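Local coordinates for fatty-acid-binding protein 1 (Arabidopsis thaliana, PDB 4DOO), which binds fatty acids, preferring saturated ones, in a chalcone-isomerase-like fold and may take part in alpha-linolenic acid metabolism in the chloroplast, at residues T88-I93 against N143-L148. Sequence-based numbering, arbitrary orientation.
Sequences TIRLQI and NSTIDL
Residues 88-93 and 143-148 meet as neighbouring antiparallel strands near the middle of the large sheet, with Ile89 opposite Leu148 and Leu91 opposite Ile146 as hydrogen-bonded pairs. The bond from Leu91 N to Ile146 O is 2.7 Å long and almost straight. At the Ile93 end, where 143-144 leads into the strand, Ile93 N reaches Ser144 O at 2.9 Å and Asn143 N donates to Ile93 O. A water bridges Gln92 OE1 and Asn143 O there, while Gln92 NE2 bonds to Ser13 O.

In this chalcone-isomerase-like fold, strand 87-93 lies between strands 39-50 and 145-151, and the face of the sheet that carries Ile89, Leu91, Ile146 and Leu148 meets helix 171-182.

On the face carrying Arg90, Gln92, Thr145 and Asp147, a side-on salt bridge joins the non-hydrogen-bonded pair Arg90-Asp147. Arg90 NE meets Asp147 OD1 at 3.0 Å, and Arg90 NH2 meets Asp147 OD2 at 3.1 Å. Both oxygens use their syn lone pairs, and the guanidinium and carboxylate planes lie 11° apart, nearly coplanar. CG of Arg90 is anti to the backbone N (chi1 168°), and the bend at chi3 (-64°) turns the guanidinium to the carboxylate. Thr145 CG2 packs on Arg90 CG at 3.9 Å. An alanine in place of Arg90 would probably leave the Asp147 carboxylate without its charged mate and Thr145 CG2 without this packing.

Ile89, Leu91, Ile146 and Leu148 make the other face apolar. Leu91 CD1 lies 3.8 Å from Leu148 CG, the two side chains crossing at a slant. Further along, Ile93 CG1 touches Ile146 CD1 at 4.1 Å. Leu148 lines the pocket and touches a bound lauric acid, and Leu91 packs on Tyr43, a fatty-acid-binding residue.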
loop_
_atom_site.group_PDB
_atom_site.type_symbol
_atom_site.label_atom_id
_atom_site.label_comp_id
_atom_site.label_asym_id
_atom_site.label_seq_id
_atom_site.Cartn_x
_atom_site.Cartn_y
_atom_site.Cartn_z
ATOM N N THR A 88 2.606 1.648 -6.064
ATOM C CA THR A 88 3.080 2.659 -5.133
ATOM C C THR A 88 2.003 2.886 -4.084
ATOM O O THR A 88 0.813 2.940 -4.406
ATOM C CB THR A 88 3.356 4.019 -5.824
ATOM O OG1 THR A 88 4.459 3.891 -6.724
ATOM C CG2 THR A 88 3.700 5.089 -4.780
ATOM N N ILE A 89 2.431 2.979 -2.831
ATOM C CA ILE A 89 1.528 3.269 -1.727
ATOM C C ILE A 89 2.056 4.596 -1.193
ATOM O O ILE A 89 3.156 4.650 -0.648
ATOM C CB ILE A 89 1.614 2.225 -0.583
ATOM C CG1 ILE A 89 1.238 0.834 -1.094
ATOM C CG2 ILE A 89 0.693 2.641 0.561
ATOM C CD1 ILE A 89 -0.162 0.750 -1.662
ATOM N N ARG A 90 1.303 5.669 -1.387
ATOM C CA ARG A 90 1.732 6.968 -0.884
ATOM C C ARG A 90 1.010 7.282 0.414
ATOM O O ARG A 90 -0.223 7.292 0.464
ATOM C CB ARG A 90 1.455 8.069 -1.911
ATOM C CG ARG A 90 1.618 9.476 -1.347
ATOM C CD ARG A 90 1.640 10.511 -2.458
ATOM N NE ARG A 90 2.800 10.323 -3.326
ATOM C CZ ARG A 90 3.103 11.112 -4.350
ATOM N NH1 ARG A 90 2.332 12.153 -4.641
ATOM N NH2 ARG A 90 4.180 10.858 -5.081
ATOM N N LEU A 91 1.786 7.518 1.470
ATOM C CA LEU A 91 1.231 7.840 2.777
ATOM C C LEU A 91 1.451 9.316 3.059
ATOM O O LEU A 91 2.511 9.853 2.749
ATOM C CB LEU A 91 1.929 7.047 3.891
ATOM C CG LEU A 91 1.936 5.523 3.911
ATOM C CD1 LEU A 91 2.872 4.999 2.842
ATOM C CD2 LEU A 91 2.389 5.046 5.284
ATOM N N GLN A 92 0.446 9.962 3.640
ATOM C CA GLN A 92 0.542 11.368 4.026
ATOM C C GLN A 92 0.083 11.429 5.476
ATOM O O GLN A 92 -1.084 11.161 5.781
ATOM C CB GLN A 92 -0.340 12.249 3.139
ATOM C CG GLN A 92 0.169 12.368 1.710
ATOM C CD GLN A 92 -0.622 13.370 0.901
ATOM O OE1 GLN A 92 -0.620 14.563 1.201
ATOM N NE2 GLN A 92 -1.309 12.890 -0.126
ATOM N N ILE A 93 1.012 11.768 6.367
ATOM C CA ILE A 93 0.736 11.816 7.799
ATOM C C ILE A 93 -0.319 12.839 8.193
ATOM O O ILE A 93 -0.194 14.024 7.887
ATOM C CB ILE A 93 2.039 12.090 8.603
ATOM C CG1 ILE A 93 3.111 11.065 8.217
ATOM C CG2 ILE A 93 1.764 12.019 10.105
ATOM C CD1 ILE A 93 2.697 9.619 8.428
ATOM N N ASN A 143 1.702 16.009 7.610
ATOM C CA ASN A 143 1.978 16.426 6.236
ATOM C C ASN A 143 3.225 15.794 5.619
ATOM O O ASN A 143 3.595 16.123 4.488
ATOM C CB ASN A 143 2.052 17.955 6.134
ATOM C CG ASN A 143 0.742 18.624 6.499
ATOM O OD1 ASN A 143 -0.317 18.248 6.000
ATOM N ND2 ASN A 143 0.808 19.623 7.371
ATOM N N SER A 144 3.879 14.898 6.355
ATOM C CA SER A 144 5.055 14.207 5.820
ATOM C C SER A 144 4.520 13.210 4.796
ATOM O O SER A 144 3.433 12.662 4.981
ATOM C CB SER A 144 5.796 13.435 6.921
ATOM O OG SER A 144 6.289 14.299 7.930
ATOM N N THR A 145 5.269 12.985 3.721
ATOM C CA THR A 145 4.847 12.044 2.686
ATOM C C THR A 145 5.854 10.908 2.555
ATOM O O THR A 145 7.057 11.143 2.429
ATOM C CB THR A 145 4.720 12.731 1.304
ATOM O OG1 THR A 145 3.689 13.724 1.349
ATOM C CG2 THR A 145 4.378 11.711 0.229
ATOM N N ILE A 146 5.361 9.675 2.598
ATOM C CA ILE A 146 6.218 8.504 2.460
ATOM C C ILE A 146 5.704 7.692 1.287
ATOM O O ILE A 146 4.506 7.425 1.188
ATOM C CB ILE A 146 6.183 7.597 3.713
ATOM C CG1 ILE A 146 6.658 8.370 4.946
ATOM C CG2 ILE A 146 7.055 6.366 3.489
ATOM C CD1 ILE A 146 5.628 9.337 5.500
ATOM N N ASP A 147 6.612 7.307 0.398
ATOM C CA ASP A 147 6.243 6.512 -0.763
ATOM C C ASP A 147 6.843 5.115 -0.693
ATOM O O ASP A 147 8.067 4.955 -0.706
ATOM C CB ASP A 147 6.712 7.197 -2.051
ATOM C CG ASP A 147 5.712 8.203 -2.575
ATOM O OD1 ASP A 147 4.660 8.399 -1.927
ATOM O OD2 ASP A 147 5.976 8.798 -3.643
ATOM N N LEU A 148 5.977 4.111 -0.604
ATOM C CA LEU A 148 6.413 2.722 -0.572
ATOM C C LEU A 148 6.161 2.202 -1.977
ATOM O O LEU A 148 5.026 2.223 -2.459
ATOM C CB LEU A 148 5.582 1.904 0.424
ATOM C CG LEU A 148 5.422 2.420 1.856
ATOM C CD1 LEU A 148 4.448 1.515 2.609
ATOM C CD2 LEU A 148 6.770 2.458 2.550
HETATM O O HOH W 1 1.232 16.375 2.549
#